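Local coordinates for periplasmic binding protein (Sulfurospirillum deleyianum, PDB 4PAG) that probably captures a small solute in the periplasm for import by an ABC transporter, and holds a free histidine in this crystal, at residues Y174-D179 against I230-P235; L182-D187 against Q215-E220; T236-V241 against V258-K263. All coordinates share one frame; numbering follows the deposited sequence. Where two conformers were deposited one is given.

Contact 1: residues Y174-D179 against I230-P235; sequences YYAEGD and IIVQNP. With HIS (histidine), chain E.
Two groups grip Y175 OH: Q233 NE2, which donates to it over 3.0 Å in an almost straight bond (177°), and D270 OD2 from another part of the chain. The hydroxyl lies in the plane of the Q233 amide, and NE2 comes in at the edge of the tyrosine ring; ring and amide planes stand 87° apart. The other end of the amide, Q233 OE1, is held by N267 ND2. Y175 lies on the same side of the strands as I231, where its CD1 meets I231 CG2 at 4.3 Å. A phenylalanine in place of Y175 would keep the ring but would probably leave Q233 NE2 and D270 OD2 without the hydroxyl they share. Along the backbone the strands run parallel: I231 N bonds to Y174 O, A176 N to I231 O at 2.8 Å, and Q233 N to A176 O. On the opposite face, A176 CB rests 3.9 Å from I230 CG2. Past the strand ends, one water bridges A176 O, G178 O and N234 N; a second joins G178 N to N234 OD1. N234 ND2 meets D179 OD1 at 3.0 Å from above the carboxylate plane, and K52 pairs with the same oxygen. Beside the helix that starts at P235, next to the bound histidine, a side-chain amide, waters and a salt-bridged carboxylate thus replace the backbone bonds of the strands.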
# COMPACT_ATOMS: atom_id res chain seq x y z
N TYR A 174 9.16 12.29 -9.91
CA TYR A 174 8.59 13.14 -8.89
C TYR A 174 7.24 12.58 -8.49
O TYR A 174 6.38 12.35 -9.33
CB TYR A 174 8.44 14.58 -9.40
CG TYR A 174 7.77 15.50 -8.40
CD1 TYR A 174 8.40 15.80 -7.19
CD2 TYR A 174 6.52 16.04 -8.64
CE1 TYR A 174 7.79 16.62 -6.26
CE2 TYR A 174 5.90 16.87 -7.71
CZ TYR A 174 6.55 17.16 -6.53
OH TYR A 174 5.97 17.98 -5.60
N TYR A 175 7.06 12.36 -7.19
CA TYR A 175 5.79 11.88 -6.65
C TYR A 175 4.97 13.09 -6.23
O TYR A 175 5.28 13.74 -5.24
CB TYR A 175 6.06 10.95 -5.47
CG TYR A 175 4.85 10.32 -4.82
CD1 TYR A 175 3.70 10.03 -5.54
CD2 TYR A 175 4.88 9.99 -3.47
CE1 TYR A 175 2.60 9.43 -4.93
CE2 TYR A 175 3.80 9.40 -2.85
CZ TYR A 175 2.65 9.13 -3.57
OH TYR A 175 1.58 8.55 -2.93
N ALA A 176 3.94 13.40 -7.01
CA ALA A 176 3.17 14.63 -6.79
C ALA A 176 1.96 14.34 -5.93
O ALA A 176 1.04 13.66 -6.37
CB ALA A 176 2.76 15.24 -8.11
N GLU A 177 1.96 14.87 -4.72
CA GLU A 177 0.87 14.65 -3.78
C GLU A 177 0.13 15.96 -3.54
O GLU A 177 0.62 17.04 -3.89
CB GLU A 177 1.42 14.10 -2.48
CG GLU A 177 2.02 12.71 -2.62
CD GLU A 177 2.56 12.20 -1.30
OE1 GLU A 177 3.57 12.80 -0.84
OE2 GLU A 177 1.98 11.25 -0.73
N GLY A 178 -1.07 15.84 -2.96
CA GLY A 178 -1.91 16.98 -2.68
C GLY A 178 -2.63 17.53 -3.89
O GLY A 178 -2.37 17.14 -5.03
N ASP A 179 -3.54 18.46 -3.64
CA ASP A 179 -4.39 19.01 -4.69
C ASP A 179 -3.63 19.88 -5.68
O ASP A 179 -4.11 20.12 -6.77
CB ASP A 179 -5.53 19.81 -4.08
CG ASP A 179 -6.47 18.94 -3.26
OD1 ASP A 179 -6.61 17.74 -3.59
OD2 ASP A 179 -7.06 19.47 -2.29
N ILE A 230 6.23 11.89 -13.83
CA ILE A 230 5.52 12.36 -12.66
C ILE A 230 4.39 11.38 -12.32
O ILE A 230 3.55 11.06 -13.16
CB ILE A 230 4.97 13.79 -12.83
CG1 ILE A 230 6.12 14.79 -13.00
CG2 ILE A 230 4.10 14.15 -11.63
CD1 ILE A 230 5.70 16.16 -13.47
N ILE A 231 4.40 10.90 -11.08
CA ILE A 231 3.35 10.03 -10.58
C ILE A 231 2.47 10.85 -9.65
O ILE A 231 2.96 11.45 -8.70
CB ILE A 231 3.95 8.83 -9.81
CG1 ILE A 231 4.88 8.00 -10.71
CG2 ILE A 231 2.85 7.94 -9.24
CD1 ILE A 231 4.23 7.40 -11.94
N VAL A 232 1.17 10.86 -9.94
CA VAL A 232 0.20 11.76 -9.31
C VAL A 232 -0.84 10.98 -8.49
O VAL A 232 -1.42 10.00 -8.97
CB VAL A 232 -0.55 12.56 -10.40
CG1 VAL A 232 -1.64 13.42 -9.78
CG2 VAL A 232 0.43 13.41 -11.22
N GLN A 233 -1.09 11.44 -7.27
CA GLN A 233 -2.07 10.78 -6.40
C GLN A 233 -3.47 11.39 -6.62
O GLN A 233 -4.46 10.67 -6.77
CB GLN A 233 -1.60 10.91 -4.95
CG GLN A 233 -1.90 9.79 -3.97
CD GLN A 233 -1.97 8.38 -4.55
OE1 GLN A 233 -2.98 8.00 -5.10
NE2 GLN A 233 -0.92 7.58 -4.35
N ASN A 234 -3.57 12.71 -6.66
CA ASN A 234 -4.87 13.37 -6.63
C ASN A 234 -5.42 13.68 -8.03
O ASN A 234 -4.75 14.32 -8.85
CB ASN A 234 -4.80 14.63 -5.75
CG ASN A 234 -4.63 14.30 -4.26
OD1 ASN A 234 -4.26 13.17 -3.89
ND2 ASN A 234 -4.91 15.27 -3.39
N PRO A 235 -6.65 13.22 -8.32
CA PRO A 235 -7.19 13.45 -9.66
C PRO A 235 -7.36 14.93 -10.01
O PRO A 235 -7.25 15.27 -11.19
CB PRO A 235 -8.54 12.73 -9.64
CG PRO A 235 -8.88 12.55 -8.21
CD PRO A 235 -7.57 12.44 -7.48
N HIS E . -9.24 8.40 -12.11
CA HIS E . -8.98 7.63 -10.87
C HIS E . -9.06 8.53 -9.65
O HIS E . -8.07 8.92 -9.01
CB HIS E . -7.63 6.92 -10.93
CG HIS E . -7.40 6.19 -12.21
ND1 HIS E . -6.14 5.99 -12.74
CD2 HIS E . -8.26 5.60 -13.07
CE1 HIS E . -6.24 5.31 -13.87
NE2 HIS E . -7.52 5.06 -14.10
OXT HIS E . -10.16 8.91 -9.28
O HOH W 1 -1.54 14.82 -6.44
O HOH W 2 -1.95 13.25 -2.43

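Contact 2: residues L182-D187 against Q215-E220; sequences LQTECD and QEVSFE
The sulfur of C186 sits over the flat of the Q215 amide, with SG 3.7 Å from Q215 CD and only slightly farther from that residue's OE1 and NE2. C186 SG also forms the disulfide with C206. The same amide is held through its oxygen: a water bridges Q215 OE1, E185 OE1 and the backbone N of C186, while E185 OE2 is salt-bridged to R271. Q215 is bent at chi2 (-53°), which folds CD back toward the sulfur. A second flat pair, the Q183 amide and the E216 carboxylate, lies side by side with both ends pointing the same way and the planes 70° apart. In one of its two modelled conformers, Q183 NE2 donates to E216 OE1 over 2.9 Å, on the syn side and tilted 26° out of the carboxylate plane; this bond may be kept only part of the time. Between these side chains runs a short two-stranded antiparallel ribbon, separate from the parallel sheet of the lobe. T184 and Q215 form its hydrogen-bonded pair, with T184 N to Q215 O at 2.9 Å and Q215 N to T184 O at 2.8 Å. Q183 and E216 are the non-hydrogen-bonded pair beside it. T184 OG1 bonds to Y175 O, fastening the ribbon to strand 172-176. V217 N continues the pairing to L182 O at 3.0 Å. Beyond it, L182 CB lies 3.4 Å from V217 O, and L182 CD2 approaches F219 N at 3.8 Å, in the first turn of helix 219-225. S218 is the N-cap of that helix, its OG bonded to Q221 N.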
# COMPACT_ATOMS: atom_id res chain seq x y z
N LEU A 182 2.18 20.02 -4.81
CA LEU A 182 3.29 20.68 -4.11
C LEU A 182 3.68 20.00 -2.79
O LEU A 182 4.40 20.58 -1.98
CB LEU A 182 2.98 22.17 -3.87
CG LEU A 182 2.65 23.03 -5.10
CD1 LEU A 182 2.45 24.48 -4.67
CD2 LEU A 182 3.73 22.94 -6.16
N GLN A 183 3.19 18.79 -2.58
CA GLN A 183 3.71 17.95 -1.53
C GLN A 183 4.30 16.73 -2.19
O GLN A 183 3.88 16.33 -3.28
CB GLN A 183 2.64 17.56 -0.52
CG GLN A 183 2.21 18.70 0.40
CD GLN A 183 1.18 19.60 -0.26
OE1 GLN A 183 0.15 19.14 -0.74
NE2 GLN A 183 1.46 20.89 -0.28
N THR A 184 5.29 16.14 -1.53
CA THR A 184 5.95 14.96 -2.05
C THR A 184 6.47 14.13 -0.90
O THR A 184 6.20 14.43 0.27
CB THR A 184 7.09 15.31 -3.05
OG1 THR A 184 7.51 14.12 -3.73
CG2 THR A 184 8.30 15.95 -2.34
N GLU A 185 7.17 13.05 -1.24
CA GLU A 185 7.81 12.23 -0.23
C GLU A 185 9.31 12.28 -0.39
O GLU A 185 9.83 12.53 -1.48
CB GLU A 185 7.35 10.79 -0.35
CG GLU A 185 5.87 10.62 -0.06
CD GLU A 185 5.52 11.09 1.33
OE1 GLU A 185 6.24 10.72 2.28
OE2 GLU A 185 4.51 11.82 1.48
N CYS A 186 9.99 12.05 0.72
CA CYS A 186 11.42 11.81 0.71
C CYS A 186 11.70 10.54 -0.11
O CYS A 186 10.85 9.66 -0.19
CB CYS A 186 11.94 11.62 2.14
SG CYS A 186 11.91 13.11 3.15
N ASP A 187 12.89 10.47 -0.70
CA ASP A 187 13.31 9.27 -1.41
C ASP A 187 13.41 8.05 -0.49
O ASP A 187 13.34 6.93 -0.96
CB ASP A 187 14.63 9.49 -2.16
CG ASP A 187 15.83 9.52 -1.24
OD1 ASP A 187 15.90 10.38 -0.34
OD2 ASP A 187 16.73 8.67 -1.42
N GLN A 215 6.11 16.18 2.39
CA GLN A 215 7.16 17.20 2.41
C GLN A 215 6.71 18.33 1.51
O GLN A 215 6.16 18.07 0.44
CB GLN A 215 8.48 16.63 1.86
CG GLN A 215 8.90 15.27 2.44
CD GLN A 215 8.93 15.24 3.95
OE1 GLN A 215 8.31 14.36 4.58
NE2 GLN A 215 9.67 16.18 4.54
N GLU A 216 6.94 19.57 1.93
CA GLU A 216 6.54 20.73 1.12
C GLU A 216 7.62 21.08 0.10
O GLU A 216 8.78 21.22 0.46
CB GLU A 216 6.29 21.96 2.00
CG GLU A 216 5.27 21.76 3.11
CD GLU A 216 3.83 21.74 2.62
OE1 GLU A 216 3.57 21.99 1.42
OE2 GLU A 216 2.94 21.47 3.46
N VAL A 217 7.21 21.25 -1.15
CA VAL A 217 8.12 21.62 -2.24
C VAL A 217 7.45 22.70 -3.09
O VAL A 217 6.25 22.66 -3.33
CB VAL A 217 8.50 20.38 -3.08
CG1 VAL A 217 7.30 19.80 -3.80
CG2 VAL A 217 9.59 20.70 -4.08
N SER A 218 8.23 23.69 -3.52
CA SER A 218 7.70 24.76 -4.38
C SER A 218 7.66 24.35 -5.85
O SER A 218 8.36 23.43 -6.26
CB SER A 218 8.54 26.02 -4.23
OG SER A 218 9.79 25.86 -4.88
N PHE A 219 6.85 25.06 -6.63
CA PHE A 219 6.82 24.87 -8.08
C PHE A 219 8.22 25.06 -8.66
O PHE A 219 8.67 24.29 -9.51
CB PHE A 219 5.81 25.85 -8.71
CG PHE A 219 5.77 25.81 -10.21
CD1 PHE A 219 5.43 24.65 -10.88
CD2 PHE A 219 6.08 26.95 -10.95
CE1 PHE A 219 5.40 24.62 -12.26
CE2 PHE A 219 6.05 26.92 -12.33
CZ PHE A 219 5.71 25.75 -12.99
N GLU A 220 8.94 26.06 -8.15
CA GLU A 220 10.26 26.40 -8.65
C GLU A 220 11.26 25.25 -8.41
O GLU A 220 12.10 24.96 -9.25
CB GLU A 220 10.72 27.72 -8.01
CG GLU A 220 9.93 28.96 -8.49
CD GLU A 220 8.45 29.02 -8.06
OE1 GLU A 220 8.07 28.51 -6.96
OE2 GLU A 220 7.64 29.60 -8.83
O HOH W 3 4.42 23.18 -0.76
O HOH W 4 8.55 11.78 3.24

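Contact 3: residues T236-V241 against V258-K263; sequences TFYKTV and VYLVPK. With HIS (histidine), chain E.
Y238 reaches from its helix to strand 258-260 and presents one ring face to L260, whose CB stands 4.3 Å from the ring centroid, 21° off the normal and shifted toward the rim. This is a CH-pi contact. The ring edge meets the backbone, with Y238 CE1 3.5 Å from V258 O in the ring plane. A water completes this side by bridging Y238 OH and V258 O. Y238 CG is anti to the backbone N (chi1 178°), on the strand side of the helix. One turn on, V241 adds a smaller bump. V258 CG1 fills the notch between the two helix residues, 4.1 Å from Y238 CD1 and 4.0 Å from V241 CG1. L260 is the counterpart wedge: its CD1 packs 4.0 Å from Y238 CB, while its CD2 turns to the bound histidine and comes within 3.2 Å of the ligand N. L260 thus touches both tyrosine and ligand and forms part of the pocket wall. The strand's continuation supplies polar grips as well. L260 O accepts a weak bond from ligand ND1, and K263 NZ donates to ligand O at 2.9 Å while also bonding to V261 O and Q233 O, which would probably hold its charge beside the ligand carboxylate. Helix 235-243 runs nearly antiparallel to strand 258-260 and lies in the beta-alpha-beta crossover from strand 229-232 to its parallel neighbour 258-260. V232 of the first strand touches F237, Y238, V258 and L260, and helix 277-288 meets Y259 and V261 through W283.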
# COMPACT_ATOMS: atom_id res chain seq x y z
N THR A 236 -7.60 15.81 -9.03
CA THR A 236 -7.72 17.25 -9.33
C THR A 236 -6.39 17.80 -9.84
O THR A 236 -6.36 18.61 -10.77
CB THR A 236 -8.20 18.13 -8.13
OG1 THR A 236 -7.16 18.26 -7.15
CG2 THR A 236 -9.44 17.57 -7.49
N PHE A 237 -5.28 17.36 -9.25
CA PHE A 237 -3.99 17.80 -9.74
C PHE A 237 -3.69 17.25 -11.13
O PHE A 237 -3.14 17.95 -11.99
CB PHE A 237 -2.85 17.45 -8.79
CG PHE A 237 -1.54 17.95 -9.28
CD1 PHE A 237 -1.36 19.32 -9.47
CD2 PHE A 237 -0.54 17.08 -9.66
CE1 PHE A 237 -0.18 19.80 -9.98
CE2 PHE A 237 0.65 17.56 -10.18
CZ PHE A 237 0.83 18.93 -10.34
N TYR A 238 -4.06 15.99 -11.37
CA TYR A 238 -3.83 15.38 -12.67
C TYR A 238 -4.50 16.18 -13.80
O TYR A 238 -3.91 16.36 -14.88
CB TYR A 238 -4.30 13.94 -12.66
CG TYR A 238 -4.14 13.24 -13.98
CD1 TYR A 238 -2.92 12.71 -14.37
CD2 TYR A 238 -5.22 13.10 -14.83
CE1 TYR A 238 -2.77 12.06 -15.58
CE2 TYR A 238 -5.08 12.47 -16.05
CZ TYR A 238 -3.86 11.95 -16.42
OH TYR A 238 -3.75 11.32 -17.64
N LYS A 239 -5.70 16.68 -13.56
CA LYS A 239 -6.36 17.60 -14.51
C LYS A 239 -5.63 18.94 -14.60
O LYS A 239 -5.35 19.43 -15.69
CB LYS A 239 -7.82 17.86 -14.12
CG LYS A 239 -8.76 16.66 -14.13
CD LYS A 239 -8.67 15.86 -15.41
CE LYS A 239 -10.04 15.48 -15.96
NZ LYS A 239 -10.56 16.56 -16.85
N THR A 240 -5.34 19.52 -13.44
CA THR A 240 -4.68 20.83 -13.37
C THR A 240 -3.37 20.88 -14.15
O THR A 240 -3.12 21.84 -14.88
CB THR A 240 -4.42 21.21 -11.91
OG1 THR A 240 -5.67 21.50 -11.27
CG2 THR A 240 -3.52 22.43 -11.79
N VAL A 241 -2.55 19.84 -14.00
CA VAL A 241 -1.20 19.83 -14.56
C VAL A 241 -1.21 19.86 -16.10
O VAL A 241 -0.24 20.30 -16.72
CB VAL A 241 -0.34 18.65 -14.00
CG1 VAL A 241 -0.76 17.32 -14.61
CG2 VAL A 241 1.14 18.89 -14.23
N VAL A 258 2.96 11.64 -17.25
CA VAL A 258 2.32 11.99 -15.99
C VAL A 258 1.19 10.99 -15.81
O VAL A 258 0.34 10.86 -16.68
CB VAL A 258 1.73 13.42 -16.04
CG1 VAL A 258 1.04 13.77 -14.73
CG2 VAL A 258 2.80 14.45 -16.40
N TYR A 259 1.17 10.26 -14.69
CA TYR A 259 0.25 9.13 -14.52
C TYR A 259 -0.44 9.16 -13.17
O TYR A 259 0.20 9.38 -12.14
CB TYR A 259 0.98 7.79 -14.72
CG TYR A 259 1.75 7.74 -16.03
CD1 TYR A 259 1.10 7.55 -17.24
CD2 TYR A 259 3.13 7.96 -16.06
CE1 TYR A 259 1.79 7.55 -18.45
CE2 TYR A 259 3.83 7.95 -17.27
CZ TYR A 259 3.15 7.74 -18.45
OH TYR A 259 3.84 7.72 -19.64
N LEU A 260 -1.75 8.93 -13.19
CA LEU A 260 -2.58 8.95 -12.00
C LEU A 260 -2.62 7.56 -11.38
O LEU A 260 -2.92 6.58 -12.05
CB LEU A 260 -4.00 9.42 -12.36
CG LEU A 260 -5.03 9.62 -11.26
CD1 LEU A 260 -4.61 10.72 -10.29
CD2 LEU A 260 -6.39 9.94 -11.88
N VAL A 261 -2.31 7.47 -10.10
CA VAL A 261 -2.28 6.17 -9.41
C VAL A 261 -3.69 5.59 -9.31
O VAL A 261 -4.59 6.26 -8.82
CB VAL A 261 -1.68 6.30 -7.99
CG1 VAL A 261 -1.70 4.98 -7.26
CG2 VAL A 261 -0.25 6.83 -8.05
N PRO A 262 -3.90 4.34 -9.76
CA PRO A 262 -5.19 3.67 -9.56
C PRO A 262 -5.53 3.41 -8.10
O PRO A 262 -4.64 3.20 -7.26
CB PRO A 262 -5.02 2.34 -10.30
CG PRO A 262 -3.94 2.59 -11.29
CD PRO A 262 -3.00 3.53 -10.60
N LYS A 263 -6.83 3.42 -7.82
CA LYS A 263 -7.33 3.41 -6.45
C LYS A 263 -8.41 2.38 -6.16
O LYS A 263 -8.90 2.33 -5.03
CB LYS A 263 -7.88 4.80 -6.12
CG LYS A 263 -6.82 5.88 -6.15
CD LYS A 263 -7.40 7.27 -6.08
CE LYS A 263 -6.27 8.28 -6.09
NZ LYS A 263 -5.64 8.40 -7.43
N HIS E . -9.24 8.40 -12.11
CA HIS E . -8.98 7.63 -10.87
C HIS E . -9.06 8.53 -9.65
O HIS E . -8.07 8.92 -9.01
CB HIS E . -7.63 6.92 -10.93
CG HIS E . -7.40 6.19 -12.21
ND1 HIS E . -6.14 5.99 -12.74
CD2 HIS E . -8.26 5.60 -13.07
CE1 HIS E . -6.24 5.31 -13.87
NE2 HIS E . -7.52 5.06 -14.10
OXT HIS E . -10.16 8.91 -9.28
O HOH W 5 -1.92 9.56 -18.08

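In the fold
Following the chain, strand 172-176 opens contact 1, and the turn after it leads at once into 182-187, the first half of contact 2. A long excursion through helix 193-197 and the disulfide-bearing segment returns at 215-220 and closes contact 2. Helix 219-225 then leads to strand 229-232, where contact 1 closes around the whole of contact 2. Contact 3 follows in series: 236-241 begins directly after 230-235, and its loop closes at 258-263. Strand 229-232 of contact 1 lies between strand 172-176 and strand 258-260, the latter belonging to contact 3, and both contacts touch the histidine. The ribbon of contact 2 abuts the sheet where T184 and V217 meet strand 172-176.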